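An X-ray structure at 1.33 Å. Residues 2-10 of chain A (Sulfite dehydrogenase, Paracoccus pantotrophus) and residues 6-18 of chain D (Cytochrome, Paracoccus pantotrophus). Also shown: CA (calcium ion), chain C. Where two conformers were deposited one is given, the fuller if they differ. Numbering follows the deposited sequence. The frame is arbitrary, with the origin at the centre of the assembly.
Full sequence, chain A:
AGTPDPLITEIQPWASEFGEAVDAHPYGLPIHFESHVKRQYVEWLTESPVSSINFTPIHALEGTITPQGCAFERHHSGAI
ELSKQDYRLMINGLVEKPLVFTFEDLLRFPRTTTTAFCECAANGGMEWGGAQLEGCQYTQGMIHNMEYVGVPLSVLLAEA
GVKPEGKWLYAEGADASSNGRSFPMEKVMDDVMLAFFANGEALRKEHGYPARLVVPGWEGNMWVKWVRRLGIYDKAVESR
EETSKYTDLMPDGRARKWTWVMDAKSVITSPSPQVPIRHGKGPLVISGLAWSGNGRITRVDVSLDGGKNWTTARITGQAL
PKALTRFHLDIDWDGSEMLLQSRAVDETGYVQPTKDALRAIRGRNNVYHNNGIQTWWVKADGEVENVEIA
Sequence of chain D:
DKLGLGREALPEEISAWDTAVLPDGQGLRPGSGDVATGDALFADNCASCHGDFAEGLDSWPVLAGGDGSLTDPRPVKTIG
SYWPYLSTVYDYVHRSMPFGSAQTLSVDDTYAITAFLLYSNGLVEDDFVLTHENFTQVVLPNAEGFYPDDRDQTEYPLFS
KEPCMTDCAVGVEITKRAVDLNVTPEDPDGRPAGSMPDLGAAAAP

Chain A (2-10) GTPDPLITE
Chain D (6-18) GREALPEEISAWD

The contact between residues 2-10 of chain A and residues 6-18 of chain D is a small, largely apolar packing of a loop and short helix of chain A against the helix of chain D and the residues leading into it, organised around one buried carboxylate, and it illustrates how a charged side chain can serve at an interface once its own chain has fixed it in place. Together the stretches bury 542 Å².

Chain A enters as a loop, with Thr A3 at phi/psi 75/89 and Pro A4 extended at -67/145, and turns into a short helix over residues 6-9. Asp A5 is its N-cap: with chi1 t, its OD1 accepts from Leu A7 N at 3.0 Å, while its carbonyl O receives Ile A8 N at 2.9 Å and Thr A9 N at 3.0 Å. Chain D runs from a brief strand at 7-8 through Leu D10, the N-cap residue, into a helix over 11-17. The two segments run in roughly the same direction, Pro A4 lying by Leu D10 and Thr A9 by Ala D16. The backbones come nearest at Thr A9 and Ala D16, whose CA atoms lie 5.3 Å apart, a closeness compatible with the small alanine side chain: Ala D16 CB points toward chain A and sits 3.5 Å from Ile A8 O.

The polar centre is Glu D13. Its CB leaves sideways, but chi1 m and chi2 t carry the carboxylate nearer to chain A. Within chain D, Arg D7 holds both oxygens, NH1 to OE1 at 2.7 Å as a salt bridge and NH2 to OE2 at 3.0 Å, and Leu D10 N adds a 2.9 Å bond to Glu D13 OE1. Thus oriented, Glu D13 OE2 accepts from Asp A5 N at 2.9 Å and 166°, the one direct hydrogen bond across the stretches. Arginine suits its place because a guanidinium can pair with a carboxylate through two nitrogens; chi1 p and chi2 near 91° bend its chain to do so.

Water extends this network. Water 1 donates to Thr A3 O at 2.6 Å and to Glu D13 OE2 at 3.0 Å. Water 2 donates to Asp A5 OD2 at 2.6 Å and accepts from Arg D7 NH2 at 2.7 Å, linking opposite charges whose atoms Asp A5 OD2 and Arg D7 NH2 stand 4.4 Å apart, beyond a salt bridge.

Apolar packing supplies most of the remainder. Ile A8, buried, is covered over 108 Å², the largest share of any residue. Its m,t rotamer leaves CG2 over one face of the Trp D17 indole, 3.6 Å from the five-membered ring centroid and 1° off the normal, a CH-pi contact; the same methyl lies 3.7 Å from Glu D13 CB. Trp D17 takes chi1 -84° and chi2 15°. Its NE1 approaches Ile A8 O to 3.1 Å, but the angle is too poor for a hydrogen bond, and it donates instead to water 3 at 2.9 Å.

At the other end, Leu D10, m,t, packs CD1 4.1 Å from Pro A4 CG, which also meets Glu D12 CB at 3.8 Å. Glu D12 turns back at chi2 80° and binds calcium through OE2 at 2.3 Å.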

# COMPACT_ATOMS: atom_id res chain seq x y z
N GLY A 2 -4.72 -23.03 -37.70
CA GLY A 2 -5.78 -23.55 -36.78
C GLY A 2 -6.60 -22.45 -36.13
O GLY A 2 -6.89 -22.51 -34.93
N THR A 3 -6.96 -21.45 -36.94
CA THR A 3 -7.80 -20.27 -36.60
C THR A 3 -7.11 -19.17 -35.76
O THR A 3 -7.18 -19.18 -34.52
CB THR A 3 -9.17 -20.64 -36.01
OG1 THR A 3 -10.01 -19.48 -36.03
CG2 THR A 3 -9.07 -21.16 -34.58
N PRO A 4 -6.47 -18.20 -36.43
CA PRO A 4 -5.76 -17.17 -35.66
C PRO A 4 -6.67 -16.26 -34.85
O PRO A 4 -7.78 -15.94 -35.28
CB PRO A 4 -5.05 -16.37 -36.75
CG PRO A 4 -4.90 -17.33 -37.88
CD PRO A 4 -6.17 -18.11 -37.87
N ASP A 5 -6.18 -15.85 -33.68
CA ASP A 5 -6.97 -15.04 -32.78
C ASP A 5 -6.90 -13.59 -33.21
O ASP A 5 -5.81 -13.01 -33.21
CB ASP A 5 -6.46 -15.23 -31.34
CG ASP A 5 -7.31 -14.56 -30.30
OD1 ASP A 5 -8.07 -13.64 -30.63
OD2 ASP A 5 -7.21 -14.97 -29.13
N PRO A 6 -8.05 -12.98 -33.57
CA PRO A 6 -8.01 -11.57 -34.02
C PRO A 6 -7.52 -10.56 -32.99
O PRO A 6 -7.12 -9.46 -33.36
CB PRO A 6 -9.46 -11.27 -34.40
CG PRO A 6 -10.24 -12.25 -33.64
CD PRO A 6 -9.42 -13.51 -33.65
N LEU A 7 -7.57 -10.92 -31.71
CA LEU A 7 -7.00 -10.05 -30.68
C LEU A 7 -5.48 -9.92 -30.83
O LEU A 7 -4.87 -9.02 -30.22
CB LEU A 7 -7.40 -10.50 -29.28
CG LEU A 7 -8.76 -9.94 -28.89
CD1 LEU A 7 -9.33 -10.81 -27.81
CD2 LEU A 7 -8.63 -8.49 -28.43
N ILE A 8 -4.89 -10.81 -31.63
CA ILE A 8 -3.47 -10.73 -32.00
C ILE A 8 -3.30 -10.30 -33.47
O ILE A 8 -2.52 -9.42 -33.79
CB ILE A 8 -2.74 -12.07 -31.76
CG1 ILE A 8 -2.77 -12.43 -30.27
CG2 ILE A 8 -1.30 -12.02 -32.33
CD1 ILE A 8 -2.36 -13.85 -29.98
N THR A 9 -4.05 -10.92 -34.38
CA THR A 9 -3.79 -10.67 -35.79
C THR A 9 -4.35 -9.35 -36.31
O THR A 9 -3.89 -8.87 -37.35
CB THR A 9 -4.32 -11.79 -36.71
OG1 THR A 9 -5.74 -11.91 -36.52
CG2 THR A 9 -3.60 -13.12 -36.45
N GLU A 10 -5.33 -8.78 -35.62
CA GLU A 10 -5.82 -7.45 -35.94
C GLU A 10 -5.26 -6.45 -34.93
O GLU A 10 -5.20 -6.72 -33.74
CB GLU A 10 -7.36 -7.44 -35.95
CG GLU A 10 -7.92 -8.45 -36.97
CD GLU A 10 -9.43 -8.62 -36.94
OE1 GLU A 10 -10.11 -7.97 -36.11
OE2 GLU A 10 -9.94 -9.40 -37.77
N GLY D 6 -1.00 -22.63 -21.65
CA GLY D 6 -0.81 -21.94 -22.91
C GLY D 6 -1.11 -22.84 -24.09
O GLY D 6 -1.43 -24.03 -23.93
N ARG D 7 -1.07 -22.27 -25.28
CA ARG D 7 -1.24 -23.03 -26.51
C ARG D 7 -0.28 -22.49 -27.55
O ARG D 7 0.23 -21.38 -27.44
CB ARG D 7 -2.71 -23.01 -26.96
CG ARG D 7 -3.30 -21.65 -27.14
CD ARG D 7 -3.14 -21.15 -28.51
NE ARG D 7 -3.76 -19.85 -28.72
CZ ARG D 7 -3.50 -19.09 -29.78
NH1 ARG D 7 -2.63 -19.50 -30.69
NH2 ARG D 7 -4.08 -17.90 -29.89
N GLU D 8 -0.01 -23.31 -28.57
CA GLU D 8 0.95 -22.93 -29.56
C GLU D 8 0.50 -21.72 -30.36
O GLU D 8 -0.63 -21.67 -30.87
CB GLU D 8 1.27 -24.09 -30.51
CG GLU D 8 2.36 -23.79 -31.55
CD GLU D 8 3.02 -25.02 -32.14
OE1 GLU D 8 2.66 -26.15 -31.76
OE2 GLU D 8 3.92 -24.82 -32.98
N ALA D 9 1.40 -20.75 -30.46
CA ALA D 9 1.21 -19.60 -31.31
C ALA D 9 1.24 -19.99 -32.80
O ALA D 9 2.07 -20.79 -33.24
CB ALA D 9 2.25 -18.51 -31.00
N LEU D 10 0.30 -19.43 -33.56
CA LEU D 10 0.23 -19.69 -35.00
C LEU D 10 1.13 -18.75 -35.79
O LEU D 10 1.40 -17.63 -35.34
CB LEU D 10 -1.22 -19.57 -35.48
CG LEU D 10 -2.19 -20.57 -34.86
CD1 LEU D 10 -3.58 -20.33 -35.41
CD2 LEU D 10 -1.71 -22.00 -35.11
N PRO D 11 1.58 -19.18 -36.98
CA PRO D 11 2.42 -18.30 -37.77
C PRO D 11 1.85 -16.89 -38.02
O PRO D 11 2.60 -15.91 -37.96
CB PRO D 11 2.61 -19.09 -39.08
CG PRO D 11 2.41 -20.49 -38.69
CD PRO D 11 1.40 -20.49 -37.62
N GLU D 12 0.56 -16.78 -38.31
CA GLU D 12 -0.09 -15.50 -38.55
C GLU D 12 -0.01 -14.59 -37.31
O GLU D 12 0.04 -13.38 -37.43
CB GLU D 12 -1.58 -15.70 -38.90
CG GLU D 12 -1.92 -16.39 -40.22
CD GLU D 12 -1.81 -17.92 -40.18
OE1 GLU D 12 -1.46 -18.55 -39.15
OE2 GLU D 12 -2.08 -18.50 -41.24
N GLU D 13 -0.12 -15.20 -36.14
CA GLU D 13 -0.07 -14.46 -34.87
C GLU D 13 1.33 -13.94 -34.59
O GLU D 13 1.53 -12.77 -34.25
CB GLU D 13 -0.54 -15.36 -33.74
CG GLU D 13 -2.02 -15.68 -33.82
CD GLU D 13 -2.48 -16.79 -32.88
OE1 GLU D 13 -1.66 -17.66 -32.47
OE2 GLU D 13 -3.71 -16.81 -32.62
N ILE D 14 2.32 -14.80 -34.79
CA ILE D 14 3.70 -14.38 -34.63
C ILE D 14 4.06 -13.26 -35.60
O ILE D 14 4.69 -12.25 -35.24
CB ILE D 14 4.64 -15.58 -34.84
CG1 ILE D 14 4.40 -16.65 -33.74
CG2 ILE D 14 6.12 -15.13 -34.87
CD1 ILE D 14 5.06 -17.98 -33.99
N SER D 15 3.64 -13.43 -36.86
CA SER D 15 3.92 -12.42 -37.87
C SER D 15 3.27 -11.08 -37.51
O SER D 15 3.82 -10.03 -37.82
CB SER D 15 3.41 -12.89 -39.25
OG SER D 15 3.67 -11.94 -40.25
N ALA D 16 2.09 -11.13 -36.92
CA ALA D 16 1.37 -9.90 -36.58
C ALA D 16 2.04 -9.10 -35.48
O ALA D 16 2.04 -7.87 -35.53
CB ALA D 16 -0.05 -10.20 -36.21
N TRP D 17 2.63 -9.78 -34.49
CA TRP D 17 3.19 -9.12 -33.31
C TRP D 17 4.70 -8.99 -33.31
O TRP D 17 5.20 -8.06 -32.71
CB TRP D 17 2.69 -9.80 -32.03
CG TRP D 17 1.35 -9.32 -31.59
CD1 TRP D 17 0.43 -8.58 -32.32
CD2 TRP D 17 0.76 -9.52 -30.31
NE1 TRP D 17 -0.68 -8.30 -31.55
CE2 TRP D 17 -0.50 -8.87 -30.32
CE3 TRP D 17 1.16 -10.19 -29.15
CZ2 TRP D 17 -1.34 -8.87 -29.22
CZ3 TRP D 17 0.33 -10.18 -28.08
CH2 TRP D 17 -0.90 -9.53 -28.11
N ASP D 18 5.42 -9.91 -33.95
CA ASP D 18 6.87 -9.82 -33.94
C ASP D 18 7.35 -9.14 -35.20
O ASP D 18 7.54 -9.77 -36.24
CB ASP D 18 7.50 -11.20 -33.80
CG ASP D 18 9.01 -11.11 -33.63
OD1 ASP D 18 9.56 -10.02 -33.88
OD2 ASP D 18 9.66 -12.10 -33.23
CA CA C . -3.19 -17.91 -43.17
O HOH W 1 -5.44 -19.21 -32.61
O HOH W 2 -5.92 -16.94 -28.15
O HOH W 3 -3.42 -7.27 -31.72
O HOH W 4 -4.25 -20.16 -43.15